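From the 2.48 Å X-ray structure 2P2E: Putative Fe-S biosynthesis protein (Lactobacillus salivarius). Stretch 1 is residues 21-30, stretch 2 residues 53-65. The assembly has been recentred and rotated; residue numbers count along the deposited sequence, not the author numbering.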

# COMPACT_ATOMS: atom_id res chain seq x y z
N ASP A 21 7.62 13.34 -1.07
CA ASP A 21 7.22 14.08 0.13
C ASP A 21 7.94 13.54 1.36
O ASP A 21 7.51 12.55 1.94
CB ASP A 21 5.71 13.98 0.36
CG ASP A 21 5.23 14.90 1.47
OD1 ASP A 21 6.05 15.34 2.30
OD2 ASP A 21 4.02 15.18 1.52
N SER A 22 9.02 14.20 1.77
CA SER A 22 9.79 13.79 2.95
C SER A 22 8.87 13.48 4.13
O SER A 22 9.17 12.62 4.96
CB SER A 22 10.75 14.90 3.36
OG SER A 22 11.60 15.26 2.30
N ASN A 23 7.76 14.20 4.20
CA ASN A 23 6.80 14.07 5.28
C ASN A 23 5.75 12.99 4.98
O ASN A 23 4.76 12.85 5.71
CB ASN A 23 6.10 15.42 5.50
CG ASN A 23 5.79 15.68 6.96
OD1 ASN A 23 4.62 15.72 7.38
ND2 ASN A 23 6.84 15.88 7.76
N ALA A 24 5.97 12.22 3.92
CA ALA A 24 5.02 11.19 3.54
C ALA A 24 5.46 9.76 3.83
O ALA A 24 6.64 9.42 3.70
CB ALA A 24 4.68 11.33 2.07
N VAL A 25 4.48 8.94 4.20
CA VAL A 25 4.66 7.53 4.53
C VAL A 25 3.65 6.71 3.72
O VAL A 25 2.51 7.11 3.53
CB VAL A 25 4.43 7.28 6.04
CG1 VAL A 25 4.44 5.79 6.35
CG2 VAL A 25 5.49 7.99 6.85
N LEU A 26 4.08 5.55 3.23
CA LEU A 26 3.21 4.68 2.45
C LEU A 26 2.67 3.51 3.25
O LEU A 26 3.40 2.90 4.04
CB LEU A 26 3.96 4.14 1.23
CG LEU A 26 4.27 5.17 0.16
CD1 LEU A 26 5.05 4.54 -0.95
CD2 LEU A 26 2.98 5.73 -0.38
N LEU A 27 1.41 3.19 3.03
CA LEU A 27 0.79 2.09 3.72
C LEU A 27 0.11 1.13 2.76
O LEU A 27 -0.57 1.54 1.81
CB LEU A 27 -0.26 2.60 4.70
CG LEU A 27 0.12 3.70 5.67
CD1 LEU A 27 -1.11 4.03 6.50
CD2 LEU A 27 1.27 3.27 6.56
N LEU A 28 0.32 -0.16 2.98
CA LEU A 28 -0.34 -1.18 2.19
C LEU A 28 -1.46 -1.56 3.14
O LEU A 28 -1.28 -2.37 4.05
CB LEU A 28 0.58 -2.36 1.94
CG LEU A 28 -0.07 -3.50 1.16
CD1 LEU A 28 -0.69 -3.00 -0.14
CD2 LEU A 28 0.98 -4.53 0.88
N ASP A 29 -2.61 -0.94 2.95
CA ASP A 29 -3.75 -1.16 3.81
C ASP A 29 -4.67 -2.29 3.41
O ASP A 29 -4.91 -2.55 2.23
CB ASP A 29 -4.55 0.15 3.91
CG ASP A 29 -5.83 -0.00 4.71
OD1 ASP A 29 -5.75 -0.48 5.86
OD2 ASP A 29 -6.90 0.38 4.20
N PHE A 30 -5.18 -2.99 4.42
CA PHE A 30 -6.15 -4.05 4.20
C PHE A 30 -7.43 -3.37 4.68
O PHE A 30 -7.64 -3.16 5.87
CB PHE A 30 -5.83 -5.28 5.05
CG PHE A 30 -6.60 -6.49 4.63
CD1 PHE A 30 -6.47 -6.99 3.33
CD2 PHE A 30 -7.49 -7.10 5.50
CE1 PHE A 30 -7.22 -8.07 2.90
CE2 PHE A 30 -8.25 -8.19 5.08
CZ PHE A 30 -8.11 -8.68 3.78
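Stretch 2, residues 53-65: VVSKDMDYKKDYN

Stretch 2 begins as the end of a strand, residues 53-55, that runs antiparallel to strand 24-30; the two axes cross at 142° and approach to 4.7 Å. The register pairs Ala-24 with Ser-55, Val-25 with Val-54 and Leu-26 with Val-53. Val-25 and Val-54 form the hydrogen-bonded pair: Val-25 N donates to Val-54 O at 3.0 Å, and Val-54 N returns a bond to Val-25 O at 3.2 Å, both nearly straight. In the flanking non-hydrogen-bonded pairs the CA atoms draw closer, 4.6 Å between Ala-24 CA and Ser-55 CA against 5.5 Å between Val-25 CA and Val-54 CA.

Beyond Ser-55 the chain leaves the strand through a type I turn, closed by Met-58 N to Ser-55 O at 3.2 Å, Met-58 being selenomethionine. A second type I turn, Asp-21 to Ala-24, leads into the opposing strand; there Asp-21, with chi1 t, accepts Asn-23 N on OD1 at 2.8 Å. Lys-56 ties the two turns together. Its backbone N donates to Asn-23 O at 3.1 Å, while its side chain, m at chi1 and t at every later angle, is fully extended and carries NZ to Ser-22 O, 2.7 Å away. Lysine suits this exposed border: its methylenes can lie on an apolar neighbour, as CG does at 3.6 Å from Val-25 CG2, while the charge finds a carbonyl.

On the face bearing Ala-24, Leu-26, Val-53 and Ser-55, small or branched side chains pack modestly, with Leu-26 CD2 4.2 Å from Val-53 CB. The face of Val-25 and Val-54 is more elaborate, because the loop after the turn brings two tyrosines back towards strand 24-30. Val-25, chi1 t, sets CG1 over one face of the Tyr-60 ring, 4.2 Å from its centroid, and its CB lies 3.9 Å from Val-54 CG2. Beta-branched valine favours extended backbone and offers compact methyls to such a surface.

Leu-27, in the common m,t rotamer, packs against both rings: CD1 stands almost on the normal of the Tyr-64 ring, 3.7 Å from the centroid, and CD2 lies 3.9 Å from Tyr-64 CG and 4.0 Å from Tyr-60 CD1. Tyr-64, chi1 m and chi2 -86°, thereby gives a face to leucine and extends its hydroxyl to Asp-29, where OH donates to OD1 at 2.6 Å. Asp-29, chi1 t, is buried, so this bond, with others elsewhere in the structure, helps satisfy its carboxylate. Tyrosine fits because one residue supplies both an apolar ring and a polar tip.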

# COMPACT_ATOMS: atom_id res chain seq x y z
N VAL A 53 -1.55 6.96 1.62
CA VAL A 53 -0.42 7.82 1.87
C VAL A 53 -0.88 8.80 2.95
O VAL A 53 -1.91 9.46 2.83
CB VAL A 53 0.05 8.56 0.60
CG1 VAL A 53 -1.12 9.06 -0.16
CG2 VAL A 53 0.98 9.71 0.97
N VAL A 54 -0.09 8.82 4.02
CA VAL A 54 -0.34 9.66 5.17
C VAL A 54 0.90 10.49 5.43
O VAL A 54 1.89 10.37 4.72
CB VAL A 54 -0.59 8.81 6.41
CG1 VAL A 54 -1.81 7.95 6.22
CG2 VAL A 54 0.63 7.95 6.67
N SER A 55 0.83 11.31 6.48
CA SER A 55 1.95 12.15 6.89
C SER A 55 2.53 11.54 8.15
O SER A 55 1.86 10.80 8.87
CB SER A 55 1.49 13.57 7.18
OG SER A 55 0.86 14.16 6.06
N LYS A 56 3.78 11.86 8.44
CA LYS A 56 4.44 11.32 9.61
C LYS A 56 3.84 11.81 10.91
O LYS A 56 4.31 11.44 11.99
CB LYS A 56 5.93 11.63 9.54
CG LYS A 56 6.59 11.04 8.30
CD LYS A 56 8.08 11.31 8.24
CE LYS A 56 8.72 10.58 7.07
NZ LYS A 56 10.16 10.98 6.88
N ASP A 57 2.80 12.63 10.84
CA ASP A 57 2.16 13.13 12.06
C ASP A 57 0.91 12.33 12.45
O ASP A 57 0.55 12.27 13.62
CB ASP A 57 1.81 14.62 11.92
CG ASP A 57 1.04 14.93 10.64
OD1 ASP A 57 1.69 15.06 9.58
OD2 ASP A 57 -0.21 15.03 10.69
N MSE A 58 0.26 11.73 11.46
CA MSE A 58 -0.94 10.95 11.71
C MSE A 58 -0.60 9.65 12.43
O MSE A 58 0.50 9.12 12.28
CB MSE A 58 -1.65 10.68 10.37
CG MSE A 58 -2.24 11.95 9.76
SE MSE A 58 -2.62 11.88 7.84
CE MSE A 58 -1.54 13.41 7.27
N ASP A 59 -1.53 9.14 13.22
CA ASP A 59 -1.27 7.91 13.96
C ASP A 59 -1.51 6.63 13.17
O ASP A 59 -2.58 6.04 13.22
CB ASP A 59 -2.11 7.88 15.24
CG ASP A 59 -1.90 6.62 16.04
OD1 ASP A 59 -0.73 6.21 16.23
OD2 ASP A 59 -2.92 6.03 16.47
N TYR A 60 -0.48 6.21 12.45
CA TYR A 60 -0.53 5.03 11.62
C TYR A 60 0.36 3.98 12.24
O TYR A 60 0.30 2.81 11.89
CB TYR A 60 -0.01 5.37 10.23
CG TYR A 60 1.45 5.75 10.23
CD1 TYR A 60 2.44 4.79 10.10
CD2 TYR A 60 1.84 7.08 10.39
CE1 TYR A 60 3.80 5.13 10.14
CE2 TYR A 60 3.19 7.44 10.43
CZ TYR A 60 4.17 6.46 10.30
OH TYR A 60 5.52 6.79 10.34
N LYS A 61 1.22 4.41 13.15
CA LYS A 61 2.16 3.49 13.79
C LYS A 61 1.51 2.34 14.56
O LYS A 61 1.76 1.17 14.26
CB LYS A 61 3.08 4.27 14.73
CG LYS A 61 3.98 5.27 14.04
CD LYS A 61 4.96 4.58 13.07
CE LYS A 61 5.89 3.58 13.78
NZ LYS A 61 6.84 2.88 12.84
N LYS A 62 0.70 2.67 15.55
CA LYS A 62 0.07 1.65 16.37
C LYS A 62 -0.56 0.52 15.56
O LYS A 62 -0.40 -0.66 15.89
CB LYS A 62 -0.98 2.29 17.28
CG LYS A 62 -1.70 1.30 18.21
CD LYS A 62 -2.43 2.04 19.33
CE LYS A 62 -3.38 1.13 20.12
NZ LYS A 62 -4.58 0.73 19.31
N ASP A 63 -1.26 0.89 14.48
CA ASP A 63 -1.92 -0.09 13.63
C ASP A 63 -1.01 -0.68 12.55
O ASP A 63 -0.83 -1.89 12.48
CB ASP A 63 -3.16 0.54 12.99
CG ASP A 63 -4.13 1.08 14.03
OD1 ASP A 63 -4.52 0.30 14.93
OD2 ASP A 63 -4.51 2.28 13.96
N TYR A 64 -0.45 0.17 11.70
CA TYR A 64 0.45 -0.28 10.64
C TYR A 64 1.78 -0.48 11.33
O TYR A 64 2.70 0.31 11.16
CB TYR A 64 0.52 0.79 9.57
CG TYR A 64 -0.84 1.00 8.98
CD1 TYR A 64 -1.27 0.21 7.93
CD2 TYR A 64 -1.74 1.89 9.56
CE1 TYR A 64 -2.58 0.29 7.47
CE2 TYR A 64 -3.05 1.98 9.10
CZ TYR A 64 -3.46 1.16 8.05
OH TYR A 64 -4.75 1.20 7.58
N ASN A 65 1.84 -1.55 12.11
CA ASN A 65 2.97 -1.90 12.94
C ASN A 65 4.09 -2.72 12.32
O ASN A 65 5.05 -3.05 13.00
CB ASN A 65 2.45 -2.63 14.16
CG ASN A 65 1.69 -3.89 13.78
OD1 ASN A 65 1.02 -3.93 12.75
ND2 ASN A 65 1.78 -4.91 14.61